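Local coordinates for protein muconate lactonizing enzyme (Corynebacterium glutamicum, PDB 3I4K) that belongs to the enolase superfamily, pairing an N-terminal capping domain with a TIM-barrel domain that holds a magnesium ion, at residues 287-292 and 319-324; 113-118 and 281-286; 182-187 and 220-225; 157-162 and 166-171. All coordinates share one frame; numbering follows the deposited sequence.

Contact 1: residues 287-292 and 319-324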
loop_
_atom_site.group_PDB
_atom_site.type_symbol
_atom_site.label_atom_id
_atom_site.label_comp_id
_atom_site.label_asym_id
_atom_site.label_seq_id
_atom_site.Cartn_x
_atom_site.Cartn_y
_atom_site.Cartn_z
ATOM N N LYS A 287 3.195 -0.448 2.409
ATOM C CA LYS A 287 2.411 0.196 3.457
ATOM C C LYS A 287 3.177 1.366 4.062
ATOM O O LYS A 287 2.602 2.432 4.301
ATOM C CB LYS A 287 2.039 -0.820 4.538
ATOM C CG LYS A 287 1.266 -2.025 3.992
ATOM C CD LYS A 287 0.849 -2.951 5.114
ATOM C CE LYS A 287 0.220 -4.231 4.586
ATOM N NZ LYS A 287 -0.088 -5.151 5.710
ATOM N N ILE A 288 4.474 1.179 4.298
ATOM C CA ILE A 288 5.285 2.255 4.864
ATOM C C ILE A 288 5.195 3.456 3.928
ATOM O O ILE A 288 4.968 4.583 4.361
ATOM C CB ILE A 288 6.790 1.866 4.987
ATOM C CG1 ILE A 288 6.968 0.640 5.888
ATOM C CG2 ILE A 288 7.583 3.057 5.530
ATOM C CD1 ILE A 288 6.734 0.871 7.396
ATOM N N ALA A 289 5.373 3.206 2.635
ATOM C CA ALA A 289 5.334 4.275 1.643
ATOM C C ALA A 289 3.994 5.012 1.606
ATOM O O ALA A 289 3.954 6.244 1.503
ATOM C CB ALA A 289 5.659 3.712 0.262
ATOM N N ALA A 290 2.904 4.252 1.681
ATOM C CA ALA A 290 1.556 4.826 1.650
ATOM C C ALA A 290 1.353 5.806 2.801
ATOM O O ALA A 290 0.856 6.910 2.604
ATOM C CB ALA A 290 0.516 3.718 1.743
ATOM N N ILE A 291 1.741 5.382 4.002
ATOM C CA ILE A 291 1.590 6.213 5.187
ATOM C C ILE A 291 2.491 7.442 5.100
ATOM O O ILE A 291 2.031 8.563 5.283
ATOM C CB ILE A 291 1.887 5.385 6.452
ATOM C CG1 ILE A 291 0.805 4.308 6.602
ATOM C CG2 ILE A 291 1.946 6.284 7.683
ATOM C CD1 ILE A 291 1.198 3.168 7.523
ATOM N N ALA A 292 3.768 7.238 4.805
ATOM C CA ALA A 292 4.695 8.362 4.679
ATOM C C ALA A 292 4.164 9.387 3.660
ATOM O O ALA A 292 4.057 10.587 3.951
ATOM C CB ALA A 292 6.074 7.849 4.245
ATOM N N ALA A 319 11.623 0.960 -8.144
ATOM C CA ALA A 319 11.195 1.114 -9.528
ATOM C C ALA A 319 9.688 1.293 -9.652
ATOM O O ALA A 319 9.211 1.958 -10.571
ATOM C CB ALA A 319 11.639 -0.087 -10.352
ATOM N N SER A 320 8.947 0.711 -8.719
ATOM C CA SER A 320 7.491 0.764 -8.745
ATOM C C SER A 320 6.853 1.664 -7.693
ATOM O O SER A 320 5.629 1.766 -7.627
ATOM C CB SER A 320 6.946 -0.645 -8.568
ATOM O OG SER A 320 7.316 -1.153 -7.298
ATOM N N THR A 321 7.668 2.324 -6.880
ATOM C CA THR A 321 7.134 3.169 -5.819
ATOM C C THR A 321 7.463 4.650 -5.992
ATOM O O THR A 321 8.575 5.093 -5.733
ATOM C CB THR A 321 7.640 2.673 -4.464
ATOM O OG1 THR A 321 7.288 1.283 -4.318
ATOM C CG2 THR A 321 7.015 3.476 -3.331
ATOM N N LYS A 322 6.470 5.415 -6.422
ATOM C CA LYS A 322 6.645 6.841 -6.653
ATOM C C LYS A 322 7.030 7.589 -5.377
ATOM O O LYS A 322 7.766 8.584 -5.426
ATOM C CB LYS A 322 5.346 7.416 -7.219
ATOM C CG LYS A 322 5.515 8.594 -8.152
ATOM C CD LYS A 322 5.899 9.850 -7.432
ATOM C CE LYS A 322 6.064 10.994 -8.419
ATOM N NZ LYS A 322 7.098 10.685 -9.434
ATOM N N ALA A 323 6.529 7.112 -4.244
ATOM C CA ALA A 323 6.797 7.737 -2.950
ATOM C C ALA A 323 8.272 7.646 -2.522
ATOM O O ALA A 323 8.659 8.266 -1.529
ATOM C CB ALA A 323 5.891 7.136 -1.884
ATOM N N ILE A 324 9.081 6.852 -3.235
ATOM C CA ILE A 324 10.519 6.802 -2.932
ATOM C C ILE A 324 10.894 8.063 -3.673
ATOM O O ILE A 324 11.186 8.047 -4.867
ATOM C CB ILE A 324 11.245 5.617 -3.575
ATOM C CG1 ILE A 324 10.827 4.310 -2.909
ATOM C CG2 ILE A 324 12.771 5.824 -3.444
ATOM C CD1 ILE A 324 11.316 4.160 -1.469
#
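Ala289 packs against Thr321 and Ala323 in a small, mainly apolar contact on the outer layer of the TIM-barrel domain, where helix 282-294 lies beside the chain that leaves helix 308-320. The methyl of Ala289 does nearly all the work on the helix side. Its CB sits 3.8 Å from Thr321 CG2 and 4.0 Å from Ala323 CB, so one methyl is met by two. Ala323 CB is also 4.0 Å from Ala289 O, which brings it close against the helix backbone.

The type I turn from Thr321 to Ile324, closed by Ile324 N to Thr321 O at 3.1 Å, puts both of these methyls on the helix. Thr321 divides its two branches between different tasks: with CG2 trans to the backbone N, the methyl faces Ala289, while OG1 bonds to Phe317 O in the last turn of helix 308-320 and to Lys286 NZ. Leu274 of strand 271-274 also packs on Ala289.

No hydrogen bond crosses between 287-292 and 319-324. The fit therefore depends on small methyl groups that let the backbones come close, Ala289 CA to Ala323 CA being 5.9 Å, with the threonine hydroxyl satisfied away from the apolar surface.

Contact 2: residues 113-118 and 281-286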
loop_
_atom_site.group_PDB
_atom_site.type_symbol
_atom_site.label_atom_id
_atom_site.label_comp_id
_atom_site.label_asym_id
_atom_site.label_seq_id
_atom_site.Cartn_x
_atom_site.Cartn_y
_atom_site.Cartn_z
ATOM N N ALA A 113 11.532 -13.945 -1.362
ATOM C CA ALA A 113 11.718 -15.233 -2.027
ATOM C C ALA A 113 10.435 -15.613 -2.761
ATOM O O ALA A 113 10.481 -16.090 -3.890
ATOM C CB ALA A 113 12.083 -16.312 -1.008
HETATM N N MSE A 114 9.293 -15.391 -2.118
HETATM C CA MSE A 114 8.011 -15.708 -2.728
HETATM C C MSE A 114 7.712 -14.826 -3.934
HETATM O O MSE A 114 7.165 -15.293 -4.935
HETATM C CB MSE A 114 6.891 -15.595 -1.696
HETATM C CG MSE A 114 6.901 -16.737 -0.705
HETATM SE SE MSE A 114 5.222 -16.932 0.205
HETATM C CE MSE A 114 4.058 -17.014 -1.332
ATOM N N HIS A 115 8.079 -13.555 -3.842
ATOM C CA HIS A 115 7.859 -12.626 -4.937
ATOM C C HIS A 115 8.708 -13.047 -6.129
ATOM O O HIS A 115 8.235 -13.057 -7.265
ATOM C CB HIS A 115 8.226 -11.203 -4.514
ATOM C CG HIS A 115 7.113 -10.468 -3.828
ATOM N ND1 HIS A 115 6.166 -9.740 -4.517
ATOM C CD2 HIS A 115 6.788 -10.364 -2.519
ATOM C CE1 HIS A 115 5.305 -9.220 -3.661
ATOM N NE2 HIS A 115 5.660 -9.584 -2.441
ATOM N N ASP A 116 9.965 -13.390 -5.865
ATOM C CA ASP A 116 10.874 -13.816 -6.925
ATOM C C ASP A 116 10.317 -15.064 -7.625
ATOM O O ASP A 116 10.118 -15.070 -8.836
ATOM C CB ASP A 116 12.266 -14.089 -6.327
ATOM C CG ASP A 116 13.364 -14.189 -7.383
ATOM O OD1 ASP A 116 13.301 -13.476 -8.411
ATOM O OD2 ASP A 116 14.317 -14.968 -7.164
ATOM N N ALA A 117 10.043 -16.108 -6.847
ATOM C CA ALA A 117 9.512 -17.356 -7.383
ATOM C C ALA A 117 8.256 -17.150 -8.232
ATOM O O ALA A 117 8.074 -17.808 -9.259
ATOM C CB ALA A 117 9.213 -18.324 -6.237
ATOM N N TRP A 118 7.396 -16.232 -7.803
ATOM C CA TRP A 118 6.151 -15.944 -8.514
ATOM C C TRP A 118 6.379 -15.117 -9.787
ATOM O O TRP A 118 5.835 -15.432 -10.849
ATOM C CB TRP A 118 5.188 -15.217 -7.568
ATOM C CG TRP A 118 3.740 -15.263 -7.970
ATOM C CD1 TRP A 118 3.164 -16.087 -8.895
ATOM C CD2 TRP A 118 2.674 -14.490 -7.406
ATOM N NE1 TRP A 118 1.806 -15.878 -8.940
ATOM C CE2 TRP A 118 1.478 -14.902 -8.035
ATOM C CE3 TRP A 118 2.614 -13.488 -6.425
ATOM C CZ2 TRP A 118 0.235 -14.348 -7.717
ATOM C CZ3 TRP A 118 1.379 -12.938 -6.110
ATOM C CH2 TRP A 118 0.206 -13.370 -6.754
ATOM N N GLY A 281 9.376 -7.276 4.244
ATOM C CA GLY A 281 8.853 -7.629 2.935
ATOM C C GLY A 281 8.470 -6.495 2.008
ATOM O O GLY A 281 8.443 -5.319 2.389
ATOM N N LEU A 282 8.158 -6.861 0.771
ATOM C CA LEU A 282 7.754 -5.886 -0.226
ATOM C C LEU A 282 6.313 -5.418 0.044
ATOM O O LEU A 282 5.965 -4.278 -0.245
ATOM C CB LEU A 282 7.875 -6.498 -1.625
ATOM C CG LEU A 282 9.313 -6.804 -2.059
ATOM C CD1 LEU A 282 9.312 -7.850 -3.165
ATOM C CD2 LEU A 282 9.993 -5.511 -2.528
ATOM N N LEU A 283 5.477 -6.290 0.601
ATOM C CA LEU A 283 4.103 -5.890 0.892
ATOM C C LEU A 283 4.121 -4.834 2.004
ATOM O O LEU A 283 3.527 -3.767 1.859
ATOM C CB LEU A 283 3.240 -7.093 1.324
ATOM C CG LEU A 283 3.068 -8.254 0.332
ATOM C CD1 LEU A 283 2.052 -9.248 0.883
ATOM C CD2 LEU A 283 2.611 -7.743 -1.023
ATOM N N GLU A 284 4.814 -5.127 3.101
ATOM C CA GLU A 284 4.906 -4.186 4.212
ATOM C C GLU A 284 5.521 -2.875 3.768
ATOM O O GLU A 284 5.059 -1.807 4.170
ATOM C CB GLU A 284 5.723 -4.776 5.361
ATOM C CG GLU A 284 4.998 -5.886 6.103
ATOM C CD GLU A 284 3.651 -5.431 6.649
ATOM O OE1 GLU A 284 3.630 -4.485 7.462
ATOM O OE2 GLU A 284 2.614 -6.012 6.272
ATOM N N SER A 285 6.553 -2.956 2.932
ATOM C CA SER A 285 7.222 -1.768 2.421
ATOM C C SER A 285 6.243 -0.850 1.674
ATOM O O SER A 285 6.382 0.374 1.716
ATOM C CB SER A 285 8.370 -2.162 1.489
ATOM O OG SER A 285 9.427 -2.791 2.197
ATOM N N LYS A 286 5.279 -1.430 0.962
ATOM C CA LYS A 286 4.287 -0.608 0.252
ATOM C C LYS A 286 3.462 0.180 1.266
ATOM O O LYS A 286 3.070 1.326 1.018
ATOM C CB LYS A 286 3.330 -1.474 -0.578
ATOM C CG LYS A 286 3.843 -1.876 -1.950
ATOM C CD LYS A 286 4.130 -0.661 -2.825
ATOM C CE LYS A 286 4.462 -1.078 -4.242
ATOM N NZ LYS A 286 4.745 0.113 -5.085
#
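His115 of helix 104-121 meets Leu282 and Leu283 in the first turn of helix 282-294, a helix-to-helix contact that ties the N-terminal domain to the TIM-barrel domain of this enolase-superfamily fold.

The main interaction is CH-pi. Leu282 CD1 stands over one face of the imidazole, 3.7 Å from the ring centroid and 22° off the normal, shifted toward the CG and CD2 rim; its distance to His115 CG is 3.5 Å. The ring is turned broadside to the leucine by a chi2 of -88°.

Plain van der Waals packing adds the second leucine. Leu283 CD2 comes in at the edge of the ring, near its plane, 3.8 Å from His115 NE2, so the imidazole is touched on a face by one leucine and at its rim by the next. Leu89 of helix 89-99 also packs on His115.

No hydrogen bond joins 113-118 to 281-286, but one turn before His115, Asp111 OD1 accepts from Leu282 N and so links the two helices. Gly281 occupies the N-cap. Its O takes two bonds from Ser285, one on each face of its carbonyl plane: from the backbone N at 3.1 Å and from OG at 2.7 Å.

Contact 3: residues 182-187 and 220-225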
loop_
_atom_site.group_PDB
_atom_site.type_symbol
_atom_site.label_atom_id
_atom_site.label_comp_id
_atom_site.label_asym_id
_atom_site.label_seq_id
_atom_site.Cartn_x
_atom_site.Cartn_y
_atom_site.Cartn_z
ATOM N N ARG A 182 33.927 17.098 15.357
ATOM C CA ARG A 182 35.028 17.816 14.728
ATOM C C ARG A 182 35.407 17.130 13.417
ATOM O O ARG A 182 35.599 17.782 12.394
ATOM C CB ARG A 182 36.225 17.843 15.685
ATOM C CG ARG A 182 37.058 19.121 15.647
ATOM C CD ARG A 182 37.206 19.691 17.059
ATOM N NE ARG A 182 37.588 18.653 18.017
ATOM C CZ ARG A 182 37.253 18.662 19.305
ATOM N NH1 ARG A 182 36.530 19.661 19.796
ATOM N NH2 ARG A 182 37.619 17.658 20.097
ATOM N N ARG A 183 35.494 15.805 13.466
ATOM C CA ARG A 183 35.836 14.982 12.316
ATOM C C ARG A 183 34.898 15.254 11.144
ATOM O O ARG A 183 35.346 15.499 10.018
ATOM C CB ARG A 183 35.753 13.504 12.706
ATOM C CG ARG A 183 36.061 12.530 11.590
ATOM C CD ARG A 183 35.938 11.089 12.077
ATOM N NE ARG A 183 34.564 10.723 12.424
ATOM C CZ ARG A 183 33.705 10.146 11.585
ATOM N NH1 ARG A 183 34.075 9.865 10.339
ATOM N NH2 ARG A 183 32.478 9.835 11.992
ATOM N N VAL A 184 33.595 15.216 11.417
ATOM C CA VAL A 184 32.583 15.442 10.388
ATOM C C VAL A 184 32.502 16.906 9.950
ATOM O O VAL A 184 32.399 17.192 8.758
ATOM C CB VAL A 184 31.185 14.966 10.875
ATOM C CG1 VAL A 184 30.114 15.361 9.876
ATOM C CG2 VAL A 184 31.193 13.450 11.053
ATOM N N ALA A 185 32.549 17.829 10.906
ATOM C CA ALA A 185 32.482 19.242 10.563
ATOM C C ALA A 185 33.628 19.589 9.621
ATOM O O ALA A 185 33.429 20.256 8.604
ATOM C CB ALA A 185 32.558 20.099 11.821
ATOM N N GLU A 186 34.830 19.126 9.964
ATOM C CA GLU A 186 36.024 19.390 9.162
ATOM C C GLU A 186 35.912 18.777 7.779
ATOM O O GLU A 186 36.333 19.371 6.787
ATOM C CB GLU A 186 37.280 18.858 9.873
ATOM C CG GLU A 186 37.789 19.767 10.997
ATOM C CD GLU A 186 38.999 19.196 11.742
ATOM O OE1 GLU A 186 39.963 18.751 11.079
ATOM O OE2 GLU A 186 38.987 19.206 12.994
ATOM N N LEU A 187 35.344 17.584 7.710
ATOM C CA LEU A 187 35.180 16.926 6.428
ATOM C C LEU A 187 34.172 17.698 5.590
ATOM O O LEU A 187 34.264 17.722 4.361
ATOM C CB LEU A 187 34.704 15.488 6.639
ATOM C CG LEU A 187 34.301 14.693 5.401
ATOM C CD1 LEU A 187 34.392 13.215 5.716
ATOM C CD2 LEU A 187 32.890 15.066 4.976
ATOM N N ALA A 220 28.032 23.631 9.784
ATOM C CA ALA A 220 29.074 23.159 8.871
ATOM C C ALA A 220 28.518 22.710 7.521
ATOM O O ALA A 220 29.278 22.414 6.599
ATOM C CB ALA A 220 29.858 22.017 9.513
ATOM N N GLY A 221 27.194 22.634 7.414
ATOM C CA GLY A 221 26.602 22.236 6.153
ATOM C C GLY A 221 25.937 20.877 6.078
ATOM O O GLY A 221 25.386 20.543 5.033
ATOM N N VAL A 222 25.978 20.080 7.143
ATOM C CA VAL A 222 25.318 18.776 7.090
ATOM C C VAL A 222 23.816 19.032 6.886
ATOM O O VAL A 222 23.203 19.788 7.637
ATOM C CB VAL A 222 25.556 17.966 8.386
ATOM C CG1 VAL A 222 24.753 16.683 8.348
ATOM C CG2 VAL A 222 27.038 17.647 8.532
ATOM N N GLU A 223 23.233 18.399 5.872
ATOM C CA GLU A 223 21.822 18.611 5.534
ATOM C C GLU A 223 20.829 17.608 6.076
ATOM O O GLU A 223 19.627 17.814 5.956
ATOM C CB GLU A 223 21.626 18.612 4.017
ATOM C CG GLU A 223 22.549 19.487 3.234
ATOM C CD GLU A 223 22.112 19.573 1.789
ATOM O OE1 GLU A 223 21.844 18.507 1.191
ATOM O OE2 GLU A 223 22.032 20.702 1.259
ATOM N N LEU A 224 21.306 16.515 6.642
ATOM C CA LEU A 224 20.374 15.518 7.119
ATOM C C LEU A 224 20.919 14.719 8.280
ATOM O O LEU A 224 22.016 14.163 8.203
ATOM C CB LEU A 224 20.007 14.570 5.964
ATOM C CG LEU A 224 18.948 13.494 6.239
ATOM C CD1 LEU A 224 17.571 14.125 6.210
ATOM C CD2 LEU A 224 19.017 12.409 5.179
ATOM N N PHE A 225 20.149 14.662 9.357
ATOM C CA PHE A 225 20.558 13.894 10.522
ATOM C C PHE A 225 19.734 12.613 10.622
ATOM O O PHE A 225 18.572 12.641 11.045
ATOM C CB PHE A 225 20.381 14.705 11.809
ATOM C CG PHE A 225 21.087 16.035 11.806
ATOM C CD1 PHE A 225 22.359 16.170 11.261
ATOM C CD2 PHE A 225 20.491 17.146 12.397
ATOM C CE1 PHE A 225 23.032 17.403 11.309
ATOM C CE2 PHE A 225 21.143 18.366 12.451
ATOM C CZ PHE A 225 22.422 18.498 11.904
#
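Ala220 lays its methyl on the backbone of Ala185 in helix 177-189, with Ala220 CB 4.0 Å from Ala185 CA. The same CB is also 4.0 Å from Ala185 CB, so the methyl rests against the helix surface as well as against another methyl. Small residues on both sides bring the chains close: the two CA atoms are 5.5 Å apart.

A second apolar pair lies next to it. Val184 CG1 and Val222 CG2 touch at 4.1 Å, and the two side chains cross at about a right angle. Val184 has CG1 trans to its backbone N (chi1 173°), which directs that branch at Val222.

Between Ala220 and Val222 the chain turns at Gly221, which ends helix 207-219 in a Schellman motif with a positive phi of 110°. That turn carries the chain from the outer helices of the TIM barrel into strand 224-226, and it presents Ala220 and Val222 to the neighbouring helix. Leu217 of helix 207-219 packs on both valines, and Ile199 of strand 196-200 touches Val184 from the sheet.

The other methyl of Val184, CG2, lies 3.9 Å above one face of the Arg183 guanidinium, toward its rim, and that guanidinium forms a salt bridge with Asp180.

Contact 4: residues 157-162 and 166-171. With ACY (acetic acid), chain I.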
loop_
_atom_site.group_PDB
_atom_site.type_symbol
_atom_site.label_atom_id
_atom_site.label_comp_id
_atom_site.label_asym_id
_atom_site.label_seq_id
_atom_site.Cartn_x
_atom_site.Cartn_y
_atom_site.Cartn_z
ATOM N N GLU A 157 36.456 11.843 -2.651
ATOM C CA GLU A 157 37.068 12.288 -3.917
ATOM C C GLU A 157 37.076 11.145 -4.932
ATOM O O GLU A 157 36.713 11.317 -6.099
ATOM C CB GLU A 157 38.513 12.736 -3.687
ATOM C CG GLU A 157 38.687 13.798 -2.633
ATOM C CD GLU A 157 38.115 15.130 -3.052
ATOM O OE1 GLU A 157 36.984 15.149 -3.577
ATOM O OE2 GLU A 157 38.798 16.157 -2.848
ATOM N N GLU A 158 37.503 9.974 -4.475
ATOM C CA GLU A 158 37.560 8.813 -5.343
ATOM C C GLU A 158 36.166 8.484 -5.860
ATOM O O GLU A 158 35.958 8.356 -7.068
ATOM C CB GLU A 158 38.149 7.619 -4.587
ATOM C CG GLU A 158 38.174 6.328 -5.394
ATOM C CD GLU A 158 39.009 5.234 -4.736
ATOM O OE1 GLU A 158 38.803 4.957 -3.532
ATOM O OE2 GLU A 158 39.870 4.648 -5.430
ATOM N N ARG A 159 35.211 8.365 -4.942
ATOM C CA ARG A 159 33.837 8.049 -5.315
ATOM C C ARG A 159 33.269 9.063 -6.306
ATOM O O ARG A 159 32.645 8.687 -7.298
ATOM C CB ARG A 159 32.943 7.990 -4.071
ATOM C CG ARG A 159 33.244 6.839 -3.117
ATOM C CD ARG A 159 33.009 5.473 -3.758
ATOM N NE ARG A 159 31.687 5.377 -4.369
ATOM C CZ ARG A 159 31.140 4.244 -4.797
ATOM N NH1 ARG A 159 31.802 3.099 -4.679
ATOM N NH2 ARG A 159 29.929 4.251 -5.342
ATOM N N ILE A 160 33.485 10.344 -6.042
ATOM C CA ILE A 160 32.971 11.377 -6.929
ATOM C C ILE A 160 33.468 11.158 -8.349
ATOM O O ILE A 160 32.687 11.124 -9.302
ATOM C CB ILE A 160 33.405 12.789 -6.469
ATOM C CG1 ILE A 160 32.674 13.164 -5.176
ATOM C CG2 ILE A 160 33.114 13.808 -7.568
ATOM C CD1 ILE A 160 33.062 14.515 -4.609
ATOM N N GLU A 161 34.780 10.996 -8.474
ATOM C CA GLU A 161 35.416 10.810 -9.766
ATOM C C GLU A 161 35.134 9.486 -10.462
ATOM O O GLU A 161 35.054 9.439 -11.689
ATOM C CB GLU A 161 36.926 11.002 -9.613
ATOM C CG GLU A 161 37.447 12.259 -10.285
ATOM C CD GLU A 161 37.460 12.135 -11.798
ATOM O OE1 GLU A 161 38.288 11.357 -12.321
ATOM O OE2 GLU A 161 36.639 12.805 -12.462
ATOM N N GLU A 162 34.957 8.416 -9.696
ATOM C CA GLU A 162 34.730 7.112 -10.301
ATOM C C GLU A 162 33.289 6.629 -10.427
ATOM O O GLU A 162 32.991 5.811 -11.297
ATOM C CB GLU A 162 35.549 6.055 -9.562
ATOM C CG GLU A 162 35.459 4.673 -10.186
ATOM C CD GLU A 162 36.201 3.617 -9.391
ATOM O OE1 GLU A 162 36.214 2.448 -9.834
ATOM O OE2 GLU A 162 36.769 3.951 -8.325
ATOM N N ARG A 166 26.523 12.115 -5.914
ATOM C CA ARG A 166 26.327 13.526 -5.624
ATOM C C ARG A 166 25.976 13.739 -4.148
ATOM O O ARG A 166 25.862 14.871 -3.684
ATOM C CB ARG A 166 25.209 14.079 -6.509
ATOM C CG ARG A 166 25.272 13.583 -7.950
ATOM C CD ARG A 166 24.874 14.688 -8.904
ATOM N NE ARG A 166 25.719 15.867 -8.711
ATOM C CZ ARG A 166 25.576 17.011 -9.376
ATOM N NH1 ARG A 166 24.616 17.140 -10.285
ATOM N NH2 ARG A 166 26.402 18.024 -9.138
ATOM N N SER A 167 25.800 12.641 -3.421
ATOM C CA SER A 167 25.480 12.707 -2.002
ATOM C C SER A 167 26.227 11.621 -1.228
ATOM O O SER A 167 26.385 10.485 -1.705
ATOM C CB SER A 167 23.962 12.561 -1.779
ATOM O OG SER A 167 23.525 11.229 -2.004
ATOM N N PHE A 168 26.674 11.986 -0.029
ATOM C CA PHE A 168 27.415 11.082 0.840
ATOM C C PHE A 168 26.868 11.064 2.268
ATOM O O PHE A 168 26.518 12.098 2.832
ATOM C CB PHE A 168 28.889 11.489 0.846
ATOM C CG PHE A 168 29.575 11.265 -0.466
ATOM C CD1 PHE A 168 30.076 10.005 -0.795
ATOM C CD2 PHE A 168 29.678 12.296 -1.395
ATOM C CE1 PHE A 168 30.667 9.776 -2.034
ATOM C CE2 PHE A 168 30.267 12.077 -2.634
ATOM C CZ PHE A 168 30.762 10.815 -2.955
ATOM N N LYS A 169 26.806 9.867 2.836
ATOM C CA LYS A 169 26.320 9.656 4.197
ATOM C C LYS A 169 27.495 9.206 5.077
ATOM O O LYS A 169 28.174 8.218 4.767
ATOM C CB LYS A 169 25.225 8.592 4.172
ATOM C CG LYS A 169 24.761 8.077 5.515
ATOM C CD LYS A 169 23.740 6.978 5.286
ATOM C CE LYS A 169 23.547 6.119 6.503
ATOM N NZ LYS A 169 22.433 5.163 6.270
ATOM N N LEU A 170 27.728 9.938 6.166
ATOM C CA LEU A 170 28.817 9.648 7.100
ATOM C C LEU A 170 28.330 9.041 8.417
ATOM O O LEU A 170 27.636 9.701 9.199
ATOM C CB LEU A 170 29.582 10.933 7.416
ATOM C CG LEU A 170 30.173 11.694 6.230
ATOM C CD1 LEU A 170 30.595 13.085 6.653
ATOM C CD2 LEU A 170 31.347 10.912 5.692
ATOM N N LYS A 171 28.697 7.789 8.669
ATOM C CA LYS A 171 28.304 7.130 9.906
ATOM C C LYS A 171 29.100 7.761 11.054
ATOM O O LYS A 171 30.241 8.173 10.866
ATOM C CB LYS A 171 28.584 5.620 9.818
ATOM C CG LYS A 171 27.610 4.846 8.913
ATOM C CD LYS A 171 28.089 3.419 8.624
ATOM C CE LYS A 171 26.992 2.525 8.024
ATOM N NZ LYS A 171 26.449 2.924 6.691
HETATM C C ACY I . 21.819 1.899 8.481
HETATM O O ACY I . 21.576 1.992 9.672
HETATM O OXT ACY I . 21.451 2.871 7.644
HETATM C CH3 ACY I . 22.533 0.689 7.932
#
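Phe168 reaches out from strand 167-171 and sets the far end of its ring against two consecutive residues of helix 149-163. Arg159 comes at the ring's edge, close to its plane, with CB 3.5 Å from Phe168 CE1 and 3.7 Å from CZ. Ile160 meets the ring on the other side of CZ, its CG1 3.7 Å from Phe168 CE2, and the two side chains run roughly at right angles. The CZ end of the ring is thus held between the stem of the arginine and a branch of the isoleucine.

Only the aliphatic start of Arg159 takes part. Its chain bends at chi2 and chi3 (-63° and -51°), which carries the guanidinium away from the phenyl ring. There NH2 bonds to Gln334 OE1 and to Asn165 OD1, and the charge makes a cation-pi interaction with Trp142. Apolar contact and polar bonding are thereby separated along one side chain.

The opposite side of the strand is polar. Lys169, extended beyond CG, sends NZ into the barrel, where it gives a 2.8 Å hydrogen bond to OXT of an acetic acid molecule, probably from the crystallisation liquor. NZ also forms salt bridges with Glu226, a magnesium ligand, and Glu329. The strand thus has the apolar packing of Phe168 outside and charge near the metal site inside.

In the fold, the contact closes the beta-alpha-beta unit of strand 137-144, helix 149-163 and strand 167-171, with Phe168 also packed on Leu144 of the first strand and Leu197 of strand 196-200.

How the contacts relate
All four contacts are largely buried, and none has a hydrogen bond between its paired segments. Contacts 1 and 2 share helix 282-294 and adjoin along it; contact 2 joins the two domains, whereas contact 1 stays within the barrel domain. Contacts 3 and 4 lie together on the other side of the chain's centre from contact 2, linked by Arg183 NH2 to Lys171 O and by Leu170 against Leu187 and Val184. Chemistry varies with place: contacts 1 and 3 are aliphatic packing between a helix and a turn, while contacts 2 and 4 each set an aromatic ring against a helix, with a methyl over its face in contact 2 and an aliphatic carbon at its edge in contact 4.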